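Side-chain contacts in N-(5'-phosphoribosyl)anthranilate isomerase (Jonesia denitrificans, PDB 4WUI), which probably catalyses the isomerisation of N-(5-phospho-beta-D-ribosyl)anthranilate to 1-(2-carboxyphenylamino)-1-deoxy-D-ribulose 5-phosphate, the third step from chorismate to L-tryptophan: residues M4-C9 with A194-A199; L125-P130 with A141-R146; G135-F140 with V163-T168; G156-D161 with W173-S178. All coordinates share one frame; numbering follows the deposited sequence. Where two conformers were deposited one is given.

In the fold
All four contacts belong to one (βα)8 barrel of eight parallel strands. Contacts 1 and 4 lie together, their centres about 7 Å apart, where the first strand, 5-8, pairs with the last, 174-177, and closes the sheet. Contact 1 spans nearly the whole chain; the others fall between its two segments. The segments of contacts 2 and 3 alternate, as do those of 3 and 4; contact 2 closes before contact 4 opens. Contact 2 packs the loop after strand 124-128 against that strand, about 18 Å from contact 1 between centres. Contact 3 carries this loop to helix 163-170. Its W138 meets L158, so contacts 3 and 4 share one apolar cluster on this side of the barrel.

Contact 1: M4-C9 with A194-A199; sequences MYIKVC and AAFVQA
I6 contributes the largest share of this contact, sending two branches from strand 5-8 toward two successive residues of helix 190-204. Its CG2 methyl comes to the edge of the F196 ring, near the ring plane, with CG2 4.2 Å from F196 CE2. The longer branch runs on to V197, where I6 CD1 lies 4.2 Å from V197 CG1. The first torsion of I6 (chi1 -62°) turns CG1 anti to the carbonyl carbon and CG2 anti to the backbone N, which gives each branch its own partner. F196 projects from the helix toward the strand, its CG anti to the backbone N (chi1 -175°), and the two side chains slide past one another in opposite directions instead of meeting head-on. V197, one residue further along the helix, supplies a single methyl. All three residues are buried and the joint is purely apolar. F196 also touches V175 and V177 of the last strand and V163 of helix 163-170, while I6 itself touches V175. The arrangement is the helix-on-strand packing of a (βα)8 TIM barrel, here over the seam where the first and last strands pair.

Contact 2: L125-P130 with A141-R146; sequences LLLDAP and AALAHR
L127 and L143 meet tip to tip, and with A129 they make up the apolar part of the contact. L127 CD2 lies 3.7 Å from L143 CD1, a distance that holds for one of the two conformers modelled for L127. The other methyl of L143, CD2, sits 3.9 Å from A129 CB, so the fork of L143 is shared between two residues of the outward-facing side of strand 124-128 and its end. L143 does not leave its backbone straight at the strand; CG lies anti to the carbonyl carbon (chi1 -82°), and this swings both methyls across to it. Around them L143 touches L109 and L154, and L127 touches L109, T107 and W152.

The polar interactions stay within 141-146 and fix the turn that presents L143. R146 N and R146 NH1 both donate to L143 O, each pair 3.0 Å apart, from opposite faces of its carbonyl plane. The oxygen lies close to the guanidinium plane, and the N-H...O angle at NH1 is 150°. A weak bond from R146 NH1 to A141 O, 3.1 Å long, ties in the start of the turn. Above one face of the guanidinium, off toward its rim, lies H145 CE1. Short 3-10 turns and loop here occupy the stretch between strands 124-128 and 152-155 where a canonical (βα)8 barrel carries a helix.

Contact 3: G135-F140 with V163-T168; sequences GHTWDF and VADAIT
W138 and A166 join a loop to an outer helix of the (βα)8 barrel: the loop follows strand 124-128, and helix 163-170 is the next regular helix of the shell. At its root, W138 CB rests 3.5 Å from D165 OD2. With CG anti to the backbone N (chi1 179°), the indole is carried over the helix and laid with one face on A166. W138 CG and CD1 lie over the A166 backbone, CG 3.6 Å from A166 CA, while CD2 is 3.6 Å from A166 CB. The A166 CA stands 3.7 Å from the centroid of the five-membered ring, 13° off its normal, a CH-pi contact over the face. NE1 turns to T170 OG1 further along the helix and hydrogen-bonds to it. On the six-membered ring, CZ2 still reaches A166 CB, and CZ3 packs against L158. Replacing the tryptophan by an alanine would probably open a gap over A166 and L158 and leave T170 OG1 without its indole partner. The backbone of W138 is held as well: in the D165 conformer described, W138 N donates to D165 OD2 at 2.8 Å in a nearly straight bond (168°). The proton arrives from above the carboxylate plane, and the same OD2 lies 3.6 Å from T137 CB.

Contact 4: G156-D161 with W173-S178; sequences GGLTPD and WGVDVS
Two peptide carbonyls, those of D176 and L158, are the flat groups here, and each oxygen is met by a methyl of the other segment from above the carbonyl plane, out past the oxygen. L158 CD1 comes in this way to 3.6 Å from D176 O. In return V177 CG2 stands 3.4 Å from L158 O. Water also meets both oxygens. Water 1 accepts from G156 N and L158 N and can give a proton to D176 O, 2.8 Å away, on the other side of the D176 carbonyl plane from the leucine methyl. Water 2 joins L158 O to S178 N, donating to the first and accepting from the second. The L158 side chain crosses V175 at about a right angle, with CD1 3.7 Å from V175 CB. Its CG anti to the carbonyl carbon (chi1 -64°) points the isobutyl group at the strand. The carboxylate of D176 instead pairs with K7, in a salt bridge from the neighbouring strand 5-8. Set between strand 152-155 and helix 163-170, the loop thus leans on strand 174-177, with L158 wedged between F196 of helix 190-204 and W138, and F196 also covering V175 and V177.

Contact 1: M4-C9 with A194-A199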
loop_
_atom_site.group_PDB
_atom_site.type_symbol
_atom_site.label_atom_id
_atom_site.label_comp_id
_atom_site.label_asym_id
_atom_site.label_seq_id
_atom_site.Cartn_x
_atom_site.Cartn_y
_atom_site.Cartn_z
ATOM N N MET A 4 -4.417 -4.315 -12.773
ATOM C CA MET A 4 -4.839 -4.203 -11.372
ATOM C C MET A 4 -3.595 -4.246 -10.518
ATOM O O MET A 4 -3.055 -5.318 -10.328
ATOM C CB MET A 4 -5.690 -5.423 -10.998
ATOM C CG MET A 4 -5.896 -5.675 -9.477
ATOM S SD MET A 4 -6.654 -4.310 -8.698
ATOM C CE MET A 4 -8.061 -4.107 -9.863
ATOM N N TYR A 5 -3.107 -3.112 -10.057
ATOM C CA TYR A 5 -1.854 -3.077 -9.299
ATOM C C TYR A 5 -2.068 -3.652 -7.900
ATOM O O TYR A 5 -3.017 -3.271 -7.240
ATOM C CB TYR A 5 -1.388 -1.646 -9.235
ATOM C CG TYR A 5 0.006 -1.378 -8.732
ATOM C CD1 TYR A 5 1.074 -1.206 -9.601
ATOM C CD2 TYR A 5 0.271 -1.222 -7.396
ATOM C CE1 TYR A 5 2.336 -0.851 -9.168
ATOM C CE2 TYR A 5 1.538 -0.880 -6.941
ATOM C CZ TYR A 5 2.565 -0.673 -7.834
ATOM O OH TYR A 5 3.757 -0.247 -7.338
ATOM N N ILE A 6 -1.184 -4.547 -7.463
ATOM C CA ILE A 6 -1.306 -5.175 -6.145
ATOM C C ILE A 6 -0.077 -4.870 -5.300
ATOM O O ILE A 6 1.036 -5.261 -5.661
ATOM C CB ILE A 6 -1.485 -6.694 -6.239
ATOM C CG1 ILE A 6 -2.779 -7.038 -6.995
ATOM C CG2 ILE A 6 -1.476 -7.308 -4.848
ATOM C CD1 ILE A 6 -2.961 -8.534 -7.308
ATOM N N LYS A 7 -0.306 -4.190 -4.182
ATOM C CA LYS A 7 0.725 -3.937 -3.186
ATOM C C LYS A 7 0.429 -4.723 -1.921
ATOM O O LYS A 7 -0.677 -4.668 -1.398
ATOM C CB LYS A 7 0.787 -2.452 -2.838
ATOM C CG LYS A 7 1.816 -2.161 -1.735
ATOM C CD LYS A 7 2.195 -0.703 -1.699
ATOM C CE LYS A 7 2.802 -0.265 -0.417
ATOM N NZ LYS A 7 1.771 0.163 0.563
ATOM N N VAL A 8 1.452 -5.415 -1.421
ATOM C CA VAL A 8 1.415 -5.993 -0.087
ATOM C C VAL A 8 2.279 -5.097 0.790
ATOM O O VAL A 8 3.446 -4.840 0.477
ATOM C CB VAL A 8 1.918 -7.431 -0.067
ATOM C CG1 VAL A 8 1.692 -8.003 1.317
ATOM C CG2 VAL A 8 1.194 -8.263 -1.142
ATOM N N CYS A 9 1.682 -4.596 1.864
ATOM C CA CYS A 9 2.339 -3.615 2.710
ATOM C C CYS A 9 2.759 -4.215 4.035
ATOM O O CYS A 9 2.126 -5.112 4.552
ATOM C CB CYS A 9 1.415 -2.419 2.951
ATOM S SG CYS A 9 2.350 -0.965 3.499
ATOM N N ALA A 194 -0.654 -15.667 -1.296
ATOM C CA ALA A 194 -0.986 -16.390 -2.508
ATOM C C ALA A 194 -2.492 -16.364 -2.768
ATOM O O ALA A 194 -2.959 -16.140 -3.894
ATOM C CB ALA A 194 -0.479 -17.824 -2.445
ATOM N N ALA A 195 -3.268 -16.595 -1.721
ATOM C CA ALA A 195 -4.735 -16.627 -1.842
ATOM C C ALA A 195 -5.277 -15.254 -2.245
ATOM O O ALA A 195 -6.202 -15.152 -3.062
ATOM C CB ALA A 195 -5.356 -17.072 -0.539
ATOM N N PHE A 196 -4.737 -14.200 -1.649
ATOM C CA PHE A 196 -5.162 -12.849 -1.957
ATOM C C PHE A 196 -4.970 -12.544 -3.430
ATOM O O PHE A 196 -5.865 -12.020 -4.103
ATOM C CB PHE A 196 -4.369 -11.848 -1.110
ATOM C CG PHE A 196 -4.817 -10.432 -1.281
ATOM C CD1 PHE A 196 -5.863 -9.936 -0.517
ATOM C CD2 PHE A 196 -4.262 -9.603 -2.241
ATOM C CE1 PHE A 196 -6.298 -8.640 -0.669
ATOM C CE2 PHE A 196 -4.712 -8.295 -2.387
ATOM C CZ PHE A 196 -5.729 -7.829 -1.599
ATOM N N VAL A 197 -3.782 -12.846 -3.945
ATOM C CA VAL A 197 -3.473 -12.558 -5.323
ATOM C C VAL A 197 -4.365 -13.396 -6.254
ATOM O O VAL A 197 -4.855 -12.904 -7.276
ATOM C CB VAL A 197 -1.984 -12.713 -5.592
ATOM C CG1 VAL A 197 -1.688 -12.574 -7.061
ATOM C CG2 VAL A 197 -1.186 -11.696 -4.765
ATOM N N GLN A 198 -4.564 -14.672 -5.918
ATOM C CA GLN A 198 -5.428 -15.517 -6.728
ATOM C C GLN A 198 -6.833 -14.932 -6.796
ATOM O O GLN A 198 -7.435 -14.839 -7.863
ATOM C CB GLN A 198 -5.479 -16.923 -6.164
ATOM C CG GLN A 198 -6.382 -17.840 -6.963
ATOM C CD GLN A 198 -6.339 -19.247 -6.437
ATOM O OE1 GLN A 198 -5.269 -19.843 -6.352
ATOM N NE2 GLN A 198 -7.487 -19.794 -6.090
ATOM N N ALA A 199 -7.383 -14.553 -5.666
ATOM C CA ALA A 199 -8.724 -13.994 -5.615
ATOM C C ALA A 199 -8.810 -12.695 -6.421
ATOM O O ALA A 199 -9.774 -12.466 -7.174
ATOM C CB ALA A 199 -9.155 -13.750 -4.174
#

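Contact 2: L125-P130 with A141-R146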
loop_
_atom_site.group_PDB
_atom_site.type_symbol
_atom_site.label_atom_id
_atom_site.label_comp_id
_atom_site.label_asym_id
_atom_site.label_seq_id
_atom_site.Cartn_x
_atom_site.Cartn_y
_atom_site.Cartn_z
ATOM N N LEU A 125 -2.518 8.122 -5.153
ATOM C CA LEU A 125 -3.242 8.292 -3.911
ATOM C C LEU A 125 -3.708 6.926 -3.378
ATOM O O LEU A 125 -4.299 6.148 -4.129
ATOM C CB LEU A 125 -4.465 9.157 -4.199
ATOM C CG LEU A 125 -5.369 9.568 -3.077
ATOM C CD1 LEU A 125 -4.642 10.371 -2.053
ATOM C CD2 LEU A 125 -6.508 10.400 -3.657
ATOM N N LEU A 126 -3.435 6.647 -2.110
ATOM C CA LEU A 126 -3.917 5.441 -1.470
ATOM C C LEU A 126 -5.091 5.890 -0.595
ATOM O O LEU A 126 -4.926 6.766 0.271
ATOM C CB LEU A 126 -2.782 4.775 -0.711
ATOM C CG LEU A 126 -3.162 3.473 -0.030
ATOM C CD1 LEU A 126 -1.915 2.644 0.145
ATOM C CD2 LEU A 126 -3.767 3.752 1.314
ATOM N N LEU A 127 -6.271 5.324 -0.857
ATOM C CA LEU A 127 -7.495 5.685 -0.161
ATOM C C LEU A 127 -7.935 4.525 0.712
ATOM O O LEU A 127 -8.260 3.449 0.197
ATOM C CB LEU A 127 -8.581 6.016 -1.166
ATOM C CG LEU A 127 -9.917 6.460 -0.614
ATOM C CD1 LEU A 127 -9.736 7.685 0.256
ATOM C CD2 LEU A 127 -10.877 6.726 -1.800
ATOM N N ASP A 128 -7.969 4.754 2.020
ATOM C CA ASP A 128 -8.329 3.696 2.972
ATOM C C ASP A 128 -9.754 3.896 3.438
ATOM O O ASP A 128 -10.130 4.968 3.973
ATOM C CB ASP A 128 -7.373 3.703 4.164
ATOM C CG ASP A 128 -7.509 2.480 5.073
ATOM O OD1 ASP A 128 -7.691 1.366 4.560
ATOM O OD2 ASP A 128 -7.389 2.631 6.304
ATOM N N ALA A 129 -10.534 2.841 3.253
ATOM C CA ALA A 129 -11.961 2.805 3.549
ATOM C C ALA A 129 -12.193 1.625 4.492
ATOM O O ALA A 129 -12.788 0.619 4.116
ATOM C CB ALA A 129 -12.748 2.613 2.279
ATOM N N PRO A 130 -11.663 1.701 5.715
ATOM C CA PRO A 130 -11.641 0.564 6.649
ATOM C C PRO A 130 -12.992 -0.034 7.015
ATOM O O PRO A 130 -13.004 -1.219 7.391
ATOM C CB PRO A 130 -10.947 1.152 7.883
ATOM C CG PRO A 130 -11.119 2.579 7.774
ATOM C CD PRO A 130 -11.028 2.881 6.326
ATOM N N ALA A 141 -20.968 1.347 -1.913
ATOM C CA ALA A 141 -21.509 2.683 -1.786
ATOM C C ALA A 141 -20.577 3.629 -1.075
ATOM O O ALA A 141 -20.692 4.849 -1.240
ATOM C CB ALA A 141 -22.825 2.673 -1.094
ATOM N N ALA A 142 -19.673 3.103 -0.244
ATOM C CA ALA A 142 -18.733 3.942 0.498
ATOM C C ALA A 142 -17.671 4.582 -0.407
ATOM O O ALA A 142 -16.990 5.528 0.020
ATOM C CB ALA A 142 -18.072 3.140 1.596
ATOM N N LEU A 143 -17.487 4.038 -1.614
ATOM C CA LEU A 143 -16.485 4.548 -2.559
ATOM C C LEU A 143 -17.313 5.286 -3.633
ATOM O O LEU A 143 -17.671 6.443 -3.423
ATOM C CB LEU A 143 -15.589 3.423 -3.096
ATOM C CG LEU A 143 -14.390 2.948 -2.240
ATOM C CD1 LEU A 143 -13.382 4.033 -2.000
ATOM C CD2 LEU A 143 -14.849 2.345 -0.949
ATOM N N ALA A 144 -17.659 4.604 -4.726
ATOM C CA ALA A 144 -18.680 5.075 -5.668
ATOM C C ALA A 144 -18.266 6.431 -6.251
ATOM O O ALA A 144 -17.205 6.501 -6.871
ATOM C CB ALA A 144 -20.065 5.032 -4.997
ATOM N N HIS A 145 -19.066 7.483 -6.063
ATOM C CA HIS A 145 -18.723 8.780 -6.637
ATOM C C HIS A 145 -17.407 9.354 -6.123
ATOM O O HIS A 145 -16.876 10.279 -6.726
ATOM C CB HIS A 145 -19.848 9.802 -6.457
ATOM C CG HIS A 145 -20.070 10.256 -5.053
ATOM N ND1 HIS A 145 -20.941 9.626 -4.186
ATOM C CD2 HIS A 145 -19.518 11.276 -4.355
ATOM C CE1 HIS A 145 -20.905 10.234 -3.010
ATOM N NE2 HIS A 145 -20.062 11.242 -3.096
ATOM N N ARG A 146 -16.892 8.822 -5.018
ATOM C CA ARG A 146 -15.644 9.305 -4.432
ATOM C C ARG A 146 -14.410 8.683 -5.077
ATOM O O ARG A 146 -13.283 9.101 -4.778
ATOM C CB ARG A 146 -15.606 8.983 -2.953
ATOM C CG ARG A 146 -16.757 9.535 -2.175
ATOM C CD ARG A 146 -16.784 8.936 -0.784
ATOM N NE ARG A 146 -18.026 9.226 -0.083
ATOM C CZ ARG A 146 -19.176 8.567 -0.259
ATOM N NH1 ARG A 146 -19.275 7.563 -1.129
ATOM N NH2 ARG A 146 -20.243 8.909 0.463
#

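Contact 3: G135-F140 with V163-T168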
loop_
_atom_site.group_PDB
_atom_site.type_symbol
_atom_site.label_atom_id
_atom_site.label_comp_id
_atom_site.label_asym_id
_atom_site.label_seq_id
_atom_site.Cartn_x
_atom_site.Cartn_y
_atom_site.Cartn_z
ATOM N N GLY A 135 -19.378 -5.636 6.763
ATOM C CA GLY A 135 -20.528 -6.524 6.604
ATOM C C GLY A 135 -20.217 -7.739 5.748
ATOM O O GLY A 135 -19.058 -7.974 5.389
ATOM N N HIS A 136 -21.259 -8.500 5.406
ATOM C CA HIS A 136 -21.108 -9.765 4.678
ATOM C C HIS A 136 -20.614 -9.534 3.261
ATOM O O HIS A 136 -19.920 -10.386 2.678
ATOM C CB HIS A 136 -22.447 -10.510 4.620
ATOM C CG HIS A 136 -22.819 -11.196 5.893
ATOM N ND1 HIS A 136 -21.978 -11.255 6.985
ATOM C CD2 HIS A 136 -23.937 -11.873 6.239
ATOM C CE1 HIS A 136 -22.572 -11.923 7.958
ATOM N NE2 HIS A 136 -23.762 -12.310 7.530
ATOM N N THR A 137 -21.007 -8.398 2.681
ATOM C CA THR A 137 -20.576 -8.044 1.345
ATOM C C THR A 137 -19.976 -6.633 1.345
ATOM O O THR A 137 -20.295 -5.823 2.216
ATOM C CB THR A 137 -21.742 -8.176 0.304
ATOM O OG1 THR A 137 -22.785 -7.238 0.601
ATOM C CG2 THR A 137 -22.332 -9.597 0.296
ATOM N N TRP A 138 -19.120 -6.359 0.363
ATOM C CA TRP A 138 -18.338 -5.131 0.300
ATOM C C TRP A 138 -19.252 -3.926 0.077
ATOM O O TRP A 138 -20.059 -3.932 -0.861
ATOM C CB TRP A 138 -17.333 -5.236 -0.836
ATOM C CG TRP A 138 -16.493 -4.030 -1.015
ATOM C CD1 TRP A 138 -16.636 -3.071 -2.007
ATOM C CD2 TRP A 138 -15.390 -3.611 -0.215
ATOM N NE1 TRP A 138 -15.684 -2.105 -1.859
ATOM C CE2 TRP A 138 -14.894 -2.412 -0.774
ATOM C CE3 TRP A 138 -14.742 -4.149 0.907
ATOM C CZ2 TRP A 138 -13.792 -1.739 -0.223
ATOM C CZ3 TRP A 138 -13.640 -3.489 1.436
ATOM C CH2 TRP A 138 -13.189 -2.298 0.877
ATOM N N ASP A 139 -19.107 -2.876 0.889
ATOM C CA ASP A 139 -19.991 -1.728 0.802
ATOM C C ASP A 139 -19.490 -0.785 -0.282
ATOM O O ASP A 139 -18.841 0.229 0.008
ATOM C CB ASP A 139 -20.119 -1.013 2.134
ATOM C CG ASP A 139 -21.156 0.089 2.082
ATOM O OD1 ASP A 139 -21.819 0.285 1.032
ATOM O OD2 ASP A 139 -21.312 0.738 3.116
ATOM N N PHE A 140 -19.803 -1.099 -1.531
ATOM C CA PHE A 140 -19.289 -0.299 -2.629
ATOM C C PHE A 140 -19.871 1.110 -2.629
ATOM O O PHE A 140 -19.286 2.013 -3.248
ATOM C CB PHE A 140 -19.395 -0.980 -3.988
ATOM C CG PHE A 140 -20.796 -1.316 -4.466
ATOM C CD1 PHE A 140 -21.528 -0.394 -5.230
ATOM C CD2 PHE A 140 -21.322 -2.586 -4.269
ATOM C CE1 PHE A 140 -22.759 -0.761 -5.754
ATOM C CE2 PHE A 140 -22.556 -2.948 -4.803
ATOM C CZ PHE A 140 -23.280 -2.026 -5.540
ATOM N N VAL A 163 -11.687 -9.614 -1.280
ATOM C CA VAL A 163 -11.056 -8.802 -2.297
ATOM C C VAL A 163 -11.721 -8.976 -3.661
ATOM O O VAL A 163 -11.789 -8.008 -4.421
ATOM C CB VAL A 163 -9.530 -9.024 -2.373
ATOM C CG1 VAL A 163 -9.170 -10.425 -2.836
ATOM C CG2 VAL A 163 -8.893 -7.966 -3.250
ATOM N N ALA A 164 -12.194 -10.181 -4.006
ATOM C CA ALA A 164 -12.853 -10.330 -5.303
ATOM C C ALA A 164 -14.097 -9.426 -5.372
ATOM O O ALA A 164 -14.349 -8.770 -6.377
ATOM C CB ALA A 164 -13.207 -11.781 -5.593
ATOM N N ASP A 165 -14.883 -9.433 -4.305
ATOM C CA ASP A 165 -16.076 -8.596 -4.185
ATOM C C ASP A 165 -15.674 -7.122 -4.314
ATOM O O ASP A 165 -16.240 -6.384 -5.131
ATOM C CB ASP A 165 -16.711 -8.920 -2.829
ATOM C CG ASP A 165 -18.084 -8.290 -2.603
ATOM O OD1 ASP A 165 -18.678 -7.665 -3.510
ATOM O OD2 ASP A 165 -18.574 -8.468 -1.459
ATOM N N ALA A 166 -14.675 -6.692 -3.536
ATOM C CA ALA A 166 -14.237 -5.316 -3.565
ATOM C C ALA A 166 -13.798 -4.881 -4.965
ATOM O O ALA A 166 -14.177 -3.813 -5.457
ATOM C CB ALA A 166 -13.078 -5.070 -2.579
ATOM N N ILE A 167 -12.979 -5.700 -5.628
ATOM C CA ILE A 167 -12.487 -5.339 -6.963
ATOM C C ILE A 167 -13.618 -5.350 -7.977
ATOM O O ILE A 167 -13.694 -4.490 -8.833
ATOM C CB ILE A 167 -11.334 -6.264 -7.394
ATOM C CG1 ILE A 167 -10.077 -5.914 -6.552
ATOM C CG2 ILE A 167 -11.038 -6.138 -8.905
ATOM C CD1 ILE A 167 -8.940 -6.876 -6.774
ATOM N N THR A 168 -14.488 -6.347 -7.907
ATOM C CA THR A 168 -15.582 -6.440 -8.878
ATOM C C THR A 168 -16.495 -5.226 -8.808
ATOM O O THR A 168 -16.907 -4.669 -9.827
ATOM C CB THR A 168 -16.383 -7.739 -8.635
ATOM O OG1 THR A 168 -15.556 -8.883 -8.867
ATOM C CG2 THR A 168 -17.573 -7.841 -9.558
#

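Contact 4: G156-D161 with W173-S178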
loop_
_atom_site.group_PDB
_atom_site.type_symbol
_atom_site.label_atom_id
_atom_site.label_comp_id
_atom_site.label_asym_id
_atom_site.label_seq_id
_atom_site.Cartn_x
_atom_site.Cartn_y
_atom_site.Cartn_z
ATOM N N GLY A 156 -8.596 -1.069 2.838
ATOM C CA GLY A 156 -9.614 -0.999 3.872
ATOM C C GLY A 156 -9.933 -2.370 4.397
ATOM O O GLY A 156 -11.033 -2.899 4.178
ATOM N N GLY A 157 -8.985 -2.979 5.104
ATOM C CA GLY A 157 -9.250 -4.284 5.622
ATOM C C GLY A 157 -9.491 -5.308 4.525
ATOM O O GLY A 157 -10.278 -6.235 4.696
ATOM N N LEU A 158 -8.811 -5.175 3.394
ATOM C CA LEU A 158 -8.931 -6.179 2.349
ATOM C C LEU A 158 -8.337 -7.493 2.831
ATOM O O LEU A 158 -7.306 -7.539 3.510
ATOM C CB LEU A 158 -8.260 -5.712 1.067
ATOM C CG LEU A 158 -8.883 -4.467 0.418
ATOM C CD1 LEU A 158 -8.066 -4.079 -0.812
ATOM C CD2 LEU A 158 -10.342 -4.709 0.020
ATOM N N THR A 159 -8.968 -8.586 2.417
ATOM C CA THR A 159 -8.576 -9.939 2.756
ATOM C C THR A 159 -8.779 -10.836 1.548
ATOM O O THR A 159 -9.492 -10.463 0.622
ATOM C CB THR A 159 -9.417 -10.492 3.906
ATOM O OG1 THR A 159 -10.751 -10.678 3.412
ATOM C CG2 THR A 159 -9.418 -9.594 5.123
ATOM N N PRO A 160 -8.251 -12.070 1.583
ATOM C CA PRO A 160 -8.592 -12.995 0.497
ATOM C C PRO A 160 -10.101 -13.236 0.425
ATOM O O PRO A 160 -10.586 -13.583 -0.646
ATOM C CB PRO A 160 -7.821 -14.284 0.855
ATOM C CG PRO A 160 -6.675 -13.779 1.674
ATOM C CD PRO A 160 -7.230 -12.630 2.479
ATOM N N ASP A 161 -10.826 -13.103 1.541
ATOM C CA ASP A 161 -12.252 -13.357 1.571
ATOM C C ASP A 161 -13.102 -12.259 0.955
ATOM O O ASP A 161 -14.206 -12.560 0.493
ATOM C CB ASP A 161 -12.721 -13.583 3.008
ATOM C CG ASP A 161 -12.306 -14.915 3.567
ATOM O OD1 ASP A 161 -12.160 -15.878 2.800
ATOM O OD2 ASP A 161 -12.148 -15.035 4.808
ATOM N N TRP A 173 -8.044 1.173 -9.379
ATOM C CA TRP A 173 -6.846 1.110 -10.185
ATOM C C TRP A 173 -5.868 0.060 -9.638
ATOM O O TRP A 173 -5.134 -0.586 -10.399
ATOM C CB TRP A 173 -6.245 2.524 -10.252
ATOM C CG TRP A 173 -5.123 2.755 -11.187
ATOM C CD1 TRP A 173 -5.236 3.276 -12.438
ATOM C CD2 TRP A 173 -3.716 2.560 -10.964
ATOM N NE1 TRP A 173 -4.013 3.424 -13.007
ATOM C CE2 TRP A 173 -3.051 2.995 -12.132
ATOM C CE3 TRP A 173 -2.959 2.107 -9.875
ATOM C CZ2 TRP A 173 -1.666 2.973 -12.239
ATOM C CZ3 TRP A 173 -1.582 2.075 -10.004
ATOM C CH2 TRP A 173 -0.956 2.499 -11.166
ATOM N N GLY A 174 -5.853 -0.117 -8.317
ATOM C CA GLY A 174 -5.081 -1.150 -7.668
ATOM C C GLY A 174 -5.561 -1.307 -6.233
ATOM O O GLY A 174 -6.478 -0.596 -5.787
ATOM N N VAL A 175 -4.930 -2.239 -5.514
ATOM C CA VAL A 175 -5.289 -2.529 -4.122
ATOM C C VAL A 175 -4.025 -2.605 -3.270
ATOM O O VAL A 175 -2.931 -2.919 -3.765
ATOM C CB VAL A 175 -6.098 -3.852 -3.989
ATOM C CG1 VAL A 175 -7.457 -3.712 -4.646
ATOM C CG2 VAL A 175 -5.323 -5.038 -4.560
ATOM N N ASP A 176 -4.213 -2.336 -1.988
ATOM C CA ASP A 176 -3.176 -2.426 -0.963
ATOM C C ASP A 176 -3.707 -3.307 0.152
ATOM O O ASP A 176 -4.842 -3.120 0.596
ATOM C CB ASP A 176 -2.895 -1.013 -0.429
ATOM C CG ASP A 176 -1.659 -0.920 0.453
ATOM O OD1 ASP A 176 -0.550 -1.059 -0.082
ATOM O OD2 ASP A 176 -1.778 -0.671 1.661
ATOM N N VAL A 177 -2.877 -4.239 0.624
ATOM C CA VAL A 177 -3.280 -5.189 1.667
ATOM C C VAL A 177 -2.152 -5.319 2.670
ATOM O O VAL A 177 -0.989 -5.312 2.319
ATOM C CB VAL A 177 -3.644 -6.573 1.030
ATOM C CG1 VAL A 177 -2.484 -7.227 0.338
ATOM C CG2 VAL A 177 -4.304 -7.531 2.023
ATOM N N SER A 178 -2.521 -5.503 3.940
ATOM C CA SER A 178 -1.557 -5.686 5.013
ATOM C C SER A 178 -2.122 -6.650 6.063
ATOM O O SER A 178 -1.748 -7.820 6.077
ATOM C CB SER A 178 -1.127 -4.368 5.629
ATOM O OG SER A 178 -0.192 -4.660 6.672
HETATM O O HOH W 1 -6.583 -3.213 2.816
HETATM O O HOH W 2 -5.325 -5.971 4.677
#